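Long-range contact in C3-degrading proteinase (CppA protein) (Streptococcus pneumoniae, PDB 3E0R), which probably degrades complement C3 as a proteinase, and has two regions that by sequence belong to glyoxalase-like families: residues Ala209-Phe221 with Phe229-Phe241. Sequence-based numbering, arbitrary orientation.
Sequences ASLRQKFESTEYF and FLGKDRNNVELWF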
ATOM      1  N   ALA A 209      12.214 -22.837   7.477  1.00 13.21           N
ATOM      2  CA  ALA A 209      11.693 -24.184   7.264  1.00 13.16           C
ATOM      3  C   ALA A 209      10.187 -24.178   6.934  1.00 13.07           C
ATOM      4  O   ALA A 209       9.784 -24.835   5.962  1.00 12.33           O
ATOM      5  CB  ALA A 209      12.000 -25.076   8.453  1.00 11.45           C
ATOM      6  N   SER A 210       9.374 -23.421   7.707  1.00 13.72           N
ATOM      7  CA  SER A 210       7.907 -23.395   7.510  1.00 14.69           C
ATOM      8  C   SER A 210       7.645 -22.778   6.165  1.00 16.02           C
ATOM      9  O   SER A 210       6.770 -23.225   5.462  1.00 16.90           O
ATOM     10  CB  SER A 210       7.116 -22.586   8.559  1.00 14.60           C
ATOM     11  OG  SER A 210       7.573 -22.750   9.884  1.00 15.25           O
ATOM     12  N   LEU A 211       8.420 -21.757   5.808  1.00 17.96           N
ATOM     13  CA  LEU A 211       8.233 -21.025   4.562  1.00 18.52           C
ATOM     14  C   LEU A 211       8.571 -21.842   3.317  1.00 19.21           C
ATOM     15  O   LEU A 211       7.825 -21.828   2.319  1.00 19.86           O
ATOM     16  CB  LEU A 211       9.014 -19.718   4.625  1.00 18.30           C
ATOM     17  CG  LEU A 211       8.489 -18.721   5.676  1.00 14.87           C
ATOM     18  CD1 LEU A 211       9.515 -17.576   5.909  1.00  9.39           C
ATOM     19  CD2 LEU A 211       7.092 -18.206   5.281  1.00 12.75           C
ATOM     20  N   ARG A 212       9.644 -22.611   3.415  1.00 20.19           N
ATOM     21  CA  ARG A 212      10.061 -23.575   2.374  1.00 20.14           C
ATOM     22  C   ARG A 212       8.953 -24.602   2.113  1.00 21.20           C
ATOM     23  O   ARG A 212       8.528 -24.847   0.979  1.00 22.56           O
ATOM     24  CB  ARG A 212      11.362 -24.284   2.810  1.00 19.62           C
ATOM     25  CG  ARG A 212      12.593 -23.483   2.501  1.00 18.74           C
ATOM     26  CD  ARG A 212      13.825 -24.203   2.916  1.00 18.71           C
ATOM     27  NE  ARG A 212      14.065 -25.362   2.055  1.00 17.83           N
ATOM     28  CZ  ARG A 212      14.336 -26.593   2.461  1.00 11.65           C
ATOM     29  NH1 ARG A 212      14.449 -26.872   3.732  1.00 11.58           N
ATOM     30  NH2 ARG A 212      14.504 -27.553   1.566  1.00 15.95           N
ATOM     31  N   GLN A 213       8.438 -25.151   3.188  1.00 21.78           N
ATOM     32  CA  GLN A 213       7.235 -26.004   3.135  1.00 22.61           C
ATOM     33  C   GLN A 213       6.013 -25.360   2.508  1.00 22.32           C
ATOM     34  O   GLN A 213       5.393 -25.945   1.633  1.00 22.95           O
ATOM     35  CB  GLN A 213       6.909 -26.466   4.533  1.00 22.06           C
ATOM     36  CG  GLN A 213       5.723 -27.325   4.625  1.00 24.02           C
ATOM     37  CD  GLN A 213       5.598 -27.979   5.985  1.00 25.90           C
ATOM     38  OE1 GLN A 213       4.575 -28.611   6.264  1.00 31.68           O
ATOM     39  NE2 GLN A 213       6.651 -27.845   6.845  1.00 26.80           N
ATOM     40  N   LYS A 214       5.642 -24.172   2.978  1.00 23.10           N
ATOM     41  CA  LYS A 214       4.541 -23.362   2.383  1.00 23.01           C
ATOM     42  C   LYS A 214       4.618 -23.161   0.850  1.00 22.38           C
ATOM     43  O   LYS A 214       3.661 -23.440   0.126  1.00 23.13           O
ATOM     44  CB  LYS A 214       4.489 -22.002   3.090  1.00 23.20           C
ATOM     45  CG  LYS A 214       3.202 -21.190   2.836  1.00 23.13           C
ATOM     46  CD  LYS A 214       3.136 -19.995   3.808  1.00 24.41           C
ATOM     47  CE  LYS A 214       2.212 -18.896   3.312  1.00 26.90           C
ATOM     48  NZ  LYS A 214       0.787 -19.362   3.367  1.00 29.22           N
ATOM     49  N   PHE A 215       5.779 -22.736   0.379  1.00 22.70           N
ATOM     50  CA  PHE A 215       6.043 -22.393  -1.035  1.00 23.64           C
ATOM     51  C   PHE A 215       6.728 -23.475  -1.849  1.00 24.10           C
ATOM     52  O   PHE A 215       7.204 -23.207  -2.933  1.00 23.93           O
ATOM     53  CB  PHE A 215       6.916 -21.134  -1.085  1.00 23.14           C
ATOM     54  CG  PHE A 215       6.247 -19.968  -0.527  1.00 21.91           C
ATOM     55  CD1 PHE A 215       5.313 -19.286  -1.291  1.00 19.39           C
ATOM     56  CD2 PHE A 215       6.466 -19.601   0.792  1.00 19.81           C
ATOM     57  CE1 PHE A 215       4.655 -18.210  -0.768  1.00 21.19           C
ATOM     58  CE2 PHE A 215       5.831 -18.531   1.327  1.00 20.81           C
ATOM     59  CZ  PHE A 215       4.906 -17.820   0.556  1.00 22.26           C
ATOM     60  N   GLU A 216       6.747 -24.686  -1.310  1.00 25.77           N
ATOM     61  CA  GLU A 216       7.305 -25.876  -1.932  1.00 27.71           C
ATOM     62  C   GLU A 216       6.844 -26.067  -3.391  1.00 27.82           C
ATOM     63  O   GLU A 216       7.607 -26.546  -4.234  1.00 27.82           O
ATOM     64  CB  GLU A 216       6.870 -27.087  -1.085  1.00 27.87           C
ATOM     65  CG  GLU A 216       7.819 -28.284  -1.004  1.00 30.49           C
ATOM     66  CD  GLU A 216       7.234 -29.433  -0.125  1.00 32.23           C
ATOM     67  OE1 GLU A 216       6.038 -29.340   0.300  1.00 37.61           O
ATOM     68  OE2 GLU A 216       7.972 -30.418   0.150  1.00 36.56           O
ATOM     69  N   SER A 217       5.598 -25.708  -3.678  1.00 28.79           N
ATOM     70  CA  SER A 217       5.027 -25.858  -5.032  1.00 29.79           C
ATOM     71  C   SER A 217       5.458 -24.758  -6.030  1.00 30.35           C
ATOM     72  O   SER A 217       4.806 -24.573  -7.080  1.00 30.41           O
ATOM     73  CB  SER A 217       3.478 -25.857  -4.960  1.00 30.37           C
ATOM     74  OG  SER A 217       2.959 -24.545  -4.707  1.00 30.48           O
ATOM     75  N   THR A 218       6.551 -24.055  -5.722  1.00 30.68           N
ATOM     76  CA  THR A 218       6.840 -22.767  -6.364  1.00 30.39           C
ATOM     77  C   THR A 218       8.342 -22.331  -6.279  1.00 30.19           C
ATOM     78  O   THR A 218       9.166 -22.937  -5.587  1.00 29.81           O
ATOM     79  CB  THR A 218       5.872 -21.682  -5.771  1.00 30.62           C
ATOM     80  OG1 THR A 218       5.703 -20.592  -6.694  1.00 33.00           O
ATOM     81  CG2 THR A 218       6.380 -21.144  -4.435  1.00 30.01           C
ATOM     82  N   GLU A 219       8.664 -21.297  -7.051  1.00 29.80           N
ATOM     83  CA  GLU A 219       9.916 -20.554  -6.952  1.00 29.36           C
ATOM     84  C   GLU A 219       9.993 -19.806  -5.605  1.00 27.17           C
ATOM     85  O   GLU A 219       9.045 -19.081  -5.203  1.00 26.83           O
ATOM     86  CB  GLU A 219       9.997 -19.486  -8.057  1.00 29.37           C
ATOM     87  CG  GLU A 219      11.054 -19.660  -9.159  1.00 31.55           C
ATOM     88  CD  GLU A 219      10.753 -18.773 -10.436  1.00 32.27           C
ATOM     89  OE1 GLU A 219       9.606 -18.264 -10.582  1.00 34.37           O
ATOM     90  OE2 GLU A 219      11.660 -18.596 -11.300  1.00 35.83           O
ATOM     91  N   TYR A 220      11.132 -19.958  -4.941  1.00 24.50           N
ATOM     92  CA  TYR A 220      11.465 -19.118  -3.820  1.00 23.54           C
ATOM     93  C   TYR A 220      12.959 -18.836  -3.797  1.00 22.00           C
ATOM     94  O   TYR A 220      13.703 -19.405  -4.562  1.00 20.86           O
ATOM     95  CB  TYR A 220      10.921 -19.682  -2.498  1.00 23.73           C
ATOM     96  CG  TYR A 220      11.432 -21.040  -2.125  1.00 24.41           C
ATOM     97  CD1 TYR A 220      12.691 -21.170  -1.544  1.00 24.30           C
ATOM     98  CD2 TYR A 220      10.634 -22.194  -2.269  1.00 24.80           C
ATOM     99  CE1 TYR A 220      13.205 -22.399  -1.216  1.00 25.83           C
ATOM    100  CE2 TYR A 220      11.138 -23.466  -1.923  1.00 24.28           C
ATOM    101  CZ  TYR A 220      12.445 -23.554  -1.409  1.00 26.03           C
ATOM    102  OH  TYR A 220      13.019 -24.741  -1.000  1.00 25.92           O
ATOM    103  N   PHE A 221      13.367 -17.905  -2.941  1.00 20.79           N
ATOM    104  CA  PHE A 221      14.738 -17.453  -2.878  1.00 19.45           C
ATOM    105  C   PHE A 221      15.111 -17.213  -1.412  1.00 18.73           C
ATOM    106  O   PHE A 221      14.376 -16.549  -0.688  1.00 18.19           O
ATOM    107  CB  PHE A 221      14.932 -16.198  -3.726  1.00 18.71           C
ATOM    108  CG  PHE A 221      16.298 -15.547  -3.546  1.00 19.59           C
ATOM    109  CD1 PHE A 221      17.402 -15.972  -4.295  1.00 19.43           C
ATOM    110  CD2 PHE A 221      16.480 -14.533  -2.611  1.00 17.56           C
ATOM    111  CE1 PHE A 221      18.649 -15.412  -4.111  1.00 20.16           C
ATOM    112  CE2 PHE A 221      17.718 -13.938  -2.418  1.00 19.05           C
ATOM    113  CZ  PHE A 221      18.806 -14.365  -3.151  1.00 19.95           C
ATOM    114  N   PHE A 229      13.401 -14.540   3.354  1.00 18.81           N
ATOM    115  CA  PHE A 229      12.835 -15.532   2.462  1.00 18.05           C
ATOM    116  C   PHE A 229      11.964 -14.748   1.496  1.00 18.02           C
ATOM    117  O   PHE A 229      11.142 -13.911   1.904  1.00 17.65           O
ATOM    118  CB  PHE A 229      12.026 -16.571   3.279  1.00 18.18           C
ATOM    119  CG  PHE A 229      11.334 -17.607   2.427  1.00 18.15           C
ATOM    120  CD1 PHE A 229      11.918 -18.838   2.208  1.00 15.90           C
ATOM    121  CD2 PHE A 229      10.137 -17.306   1.800  1.00 14.30           C
ATOM    122  CE1 PHE A 229      11.286 -19.752   1.404  1.00 18.04           C
ATOM    123  CE2 PHE A 229       9.516 -18.228   1.035  1.00 14.46           C
ATOM    124  CZ  PHE A 229      10.080 -19.433   0.805  1.00 14.37           C
ATOM    125  N   LEU A 230      12.233 -14.940   0.213  1.00 17.74           N
ATOM    126  CA  LEU A 230      11.435 -14.364  -0.843  1.00 17.22           C
ATOM    127  C   LEU A 230      10.679 -15.461  -1.608  1.00 17.96           C
ATOM    128  O   LEU A 230      11.279 -16.315  -2.297  1.00 17.42           O
ATOM    129  CB  LEU A 230      12.341 -13.582  -1.800  1.00 18.00           C
ATOM    130  CG  LEU A 230      11.792 -12.898  -3.058  1.00 17.31           C
ATOM    131  CD1 LEU A 230      10.656 -11.925  -2.723  1.00 17.20           C
ATOM    132  CD2 LEU A 230      12.972 -12.197  -3.819  1.00 14.72           C
ATOM    133  N   GLY A 231       9.352 -15.435  -1.469  1.00 17.93           N
ATOM    134  CA  GLY A 231       8.446 -16.290  -2.225  1.00 16.97           C
ATOM    135  C   GLY A 231       7.635 -15.464  -3.197  1.00 17.23           C
ATOM    136  O   GLY A 231       7.768 -14.237  -3.302  1.00 16.30           O
ATOM    137  N   LYS A 232       6.766 -16.146  -3.911  1.00 17.91           N
ATOM    138  CA  LYS A 232       5.985 -15.525  -4.971  1.00 18.81           C
ATOM    139  C   LYS A 232       4.589 -16.108  -4.897  1.00 17.90           C
ATOM    140  O   LYS A 232       4.431 -17.311  -4.709  1.00 17.98           O
ATOM    141  CB  LYS A 232       6.602 -15.838  -6.331  1.00 18.82           C
ATOM    142  CG  LYS A 232       6.207 -14.877  -7.431  1.00 20.00           C
ATOM    143  CD  LYS A 232       7.096 -15.134  -8.631  1.00 20.92           C
ATOM    144  CE  LYS A 232       7.161 -13.970  -9.541  1.00 23.29           C
ATOM    145  NZ  LYS A 232       8.499 -13.877 -10.226  1.00 27.05           N
ATOM    146  N   ASP A 233       3.594 -15.242  -5.009  1.00 17.77           N
ATOM    147  CA  ASP A 233       2.214 -15.638  -4.851  1.00 17.78           C
ATOM    148  C   ASP A 233       1.697 -16.018  -6.224  1.00 17.64           C
ATOM    149  O   ASP A 233       2.312 -15.693  -7.246  1.00 17.30           O
ATOM    150  CB  ASP A 233       1.381 -14.508  -4.225  1.00 17.88           C
ATOM    151  CG  ASP A 233       0.061 -15.006  -3.615  1.00 17.95           C
ATOM    152  OD1 ASP A 233      -0.172 -16.227  -3.563  1.00 18.63           O
ATOM    153  OD2 ASP A 233      -0.747 -14.169  -3.166  1.00 18.66           O
ATOM    154  N   ARG A 234       0.584 -16.734  -6.230  1.00 18.34           N
ATOM    155  CA  ARG A 234      -0.048 -17.230  -7.442  1.00 18.30           C
ATOM    156  C   ARG A 234      -0.477 -16.129  -8.436  1.00 18.25           C
ATOM    157  O   ARG A 234      -0.643 -16.386  -9.639  1.00 19.05           O
ATOM    158  CB  ARG A 234      -1.253 -18.101  -7.057  1.00 19.11           C
ATOM    159  CG  ARG A 234      -0.930 -19.219  -6.019  1.00 18.95           C
ATOM    160  CD  ARG A 234      -1.765 -20.462  -6.247  1.00 19.06           C
ATOM    161  NE  ARG A 234      -1.286 -21.615  -5.478  1.00 20.85           N
ATOM    162  CZ  ARG A 234      -1.505 -21.800  -4.170  1.00 22.70           C
ATOM    163  NH1 ARG A 234      -2.185 -20.908  -3.441  1.00 24.08           N
ATOM    164  NH2 ARG A 234      -1.032 -22.884  -3.575  1.00 21.66           N
ATOM    165  N   ASN A 235      -0.647 -14.909  -7.940  1.00 17.63           N
ATOM    166  CA  ASN A 235      -0.840 -13.755  -8.790  1.00 17.13           C
ATOM    167  C   ASN A 235       0.453 -13.004  -9.172  1.00 16.32           C
ATOM    168  O   ASN A 235       0.422 -11.896  -9.728  1.00 15.12           O
ATOM    169  CB  ASN A 235      -1.835 -12.807  -8.108  1.00 18.39           C
ATOM    170  CG  ASN A 235      -1.293 -12.170  -6.822  1.00 18.52           C
ATOM    171  OD1 ASN A 235      -0.146 -12.370  -6.416  1.00 20.26           O
ATOM    172  ND2 ASN A 235      -2.128 -11.366  -6.204  1.00 17.65           N
ATOM    173  N   ASN A 236       1.591 -13.601  -8.839  1.00 15.89           N
ATOM    174  CA  ASN A 236       2.912 -13.049  -9.142  1.00 16.05           C
ATOM    175  C   ASN A 236       3.402 -11.788  -8.375  1.00 15.82           C
ATOM    176  O   ASN A 236       4.436 -11.239  -8.698  1.00 16.78           O
ATOM    177  CB  ASN A 236       3.131 -12.955 -10.665  1.00 15.51           C
ATOM    178  CG  ASN A 236       3.209 -14.328 -11.301  1.00 15.56           C
ATOM    179  OD1 ASN A 236       3.878 -15.209 -10.766  1.00 14.29           O
ATOM    180  ND2 ASN A 236       2.433 -14.556 -12.356  1.00 11.59           N
ATOM    181  N   VAL A 237       2.696 -11.402  -7.322  1.00 16.41           N
ATOM    182  CA  VAL A 237       3.225 -10.511  -6.278  1.00 16.09           C
ATOM    183  C   VAL A 237       4.263 -11.296  -5.411  1.00 17.27           C
ATOM    184  O   VAL A 237       4.001 -12.377  -4.847  1.00 18.79           O
ATOM    185  CB  VAL A 237       2.071  -9.907  -5.428  1.00 16.37           C
ATOM    186  CG1 VAL A 237       2.572  -9.005  -4.279  1.00 15.30           C
ATOM    187  CG2 VAL A 237       1.058  -9.111  -6.357  1.00 13.32           C
ATOM    188  N   GLU A 238       5.452 -10.753  -5.350  1.00 16.73           N
ATOM    189  CA  GLU A 238       6.472 -11.213  -4.457  1.00 17.08           C
ATOM    190  C   GLU A 238       6.135 -11.057  -2.986  1.00 16.65           C
ATOM    191  O   GLU A 238       5.574 -10.050  -2.568  1.00 17.16           O
ATOM    192  CB  GLU A 238       7.774 -10.462  -4.777  1.00 16.84           C
ATOM    193  CG  GLU A 238       8.334 -10.905  -6.135  1.00 17.71           C
ATOM    194  CD  GLU A 238       9.658 -10.263  -6.438  1.00 19.57           C
ATOM    195  OE1 GLU A 238      10.026  -9.370  -5.638  1.00 20.76           O
ATOM    196  OE2 GLU A 238      10.309 -10.641  -7.458  1.00 21.72           O
ATOM    197  N   LEU A 239       6.503 -12.060  -2.193  1.00 16.83           N
ATOM    198  CA  LEU A 239       6.170 -12.114  -0.748  1.00 16.78           C
ATOM    199  C   LEU A 239       7.463 -12.265  -0.009  1.00 16.72           C
ATOM    200  O   LEU A 239       8.064 -13.324  -0.042  1.00 16.38           O
ATOM    201  CB  LEU A 239       5.221 -13.280  -0.438  1.00 16.45           C
ATOM    202  CG  LEU A 239       3.913 -13.315  -1.249  1.00 15.29           C
ATOM    203  CD1 LEU A 239       3.238 -14.653  -1.047  1.00 11.58           C
ATOM    204  CD2 LEU A 239       2.983 -12.085  -0.976  1.00  9.99           C
ATOM    205  N   TRP A 240       7.901 -11.187   0.636  1.00 17.55           N
ATOM    206  CA  TRP A 240       9.194 -11.149   1.302  1.00 18.01           C
ATOM    207  C   TRP A 240       8.953 -11.199   2.812  1.00 18.90           C
ATOM    208  O   TRP A 240       8.174 -10.407   3.369  1.00 17.32           O
ATOM    209  CB  TRP A 240       9.915  -9.893   0.847  1.00 17.54           C
ATOM    210  CG  TRP A 240      11.277  -9.491   1.482  1.00 18.60           C
ATOM    211  CD1 TRP A 240      11.548  -9.282   2.826  1.00 19.15           C
ATOM    212  CD2 TRP A 240      12.480  -9.109   0.770  1.00 14.17           C
ATOM    213  NE1 TRP A 240      12.832  -8.793   2.978  1.00 19.00           N
ATOM    214  CE2 TRP A 240      13.426  -8.689   1.742  1.00 17.74           C
ATOM    215  CE3 TRP A 240      12.820  -9.034  -0.596  1.00 17.65           C
ATOM    216  CZ2 TRP A 240      14.718  -8.236   1.400  1.00 17.05           C
ATOM    217  CZ3 TRP A 240      14.114  -8.605  -0.958  1.00 18.16           C
ATOM    218  CH2 TRP A 240      15.058  -8.214   0.056  1.00 19.11           C
ATOM    219  N   PHE A 241       9.647 -12.137   3.473  1.00 19.21           N
ATOM    220  CA  PHE A 241       9.606 -12.265   4.933  1.00 18.48           C
ATOM    221  C   PHE A 241      10.996 -12.045   5.562  1.00 19.55           C
ATOM    222  O   PHE A 241      11.993 -12.634   5.114  1.00 18.41           O
ATOM    223  CB  PHE A 241       9.107 -13.667   5.342  1.00 17.19           C
ATOM    224  CG  PHE A 241       7.807 -14.080   4.716  1.00 14.26           C
ATOM    225  CD1 PHE A 241       6.654 -14.090   5.441  1.00 12.90           C
ATOM    226  CD2 PHE A 241       7.753 -14.521   3.416  1.00 14.25           C
ATOM    227  CE1 PHE A 241       5.455 -14.482   4.860  1.00 12.69           C
ATOM    228  CE2 PHE A 241       6.549 -14.929   2.828  1.00 12.82           C
ATOM    229  CZ  PHE A 241       5.417 -14.892   3.539  1.00 14.34           C
TER
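Helix 208-214 packs on one face of the sheet, near its end. It and the last three strands belong to a beta-alpha-beta-beta-beta unit led by strand 196-203, consistent with the glyoxalase-like family. L211 of the helix and F215, just after it, point onto the antiparallel strands 228-232 and 238-243. L211 spans two rings by CH-pi contacts. Its CB lies 3.7 Å from the centroid of the F229 ring, and its CD2 sits over the centre of the F241 ring. F229 has CG anti to the backbone N (chi1 177°), which carries its ring out to the helix and under L211. F215 meets it obliquely, F215 CD2 3.4 Å from F229 CE2, with the ring planes 34° apart. The F215 ring also has G231 CA over one face and L239 CD1 at its edge, 3.8 Å from F215 CE1. Y220 closes the aromatic cluster. Its ring is near parallel to that of F229 but slid aside, so the two barely overlap. Y220 OH accepts a hydrogen bond from R212 NE (3.3 Å). F221 and L230 form a hydrogen-bonded antiparallel pair: F221 N gives to L230 O (2.7 Å), and L230 N to F221 O (2.8 Å). The short, weakly bonded strand 220-221 is outermost on this side of the sheet. Strand 196-203 lies beyond strand 238-243, where F201 stacks on F241.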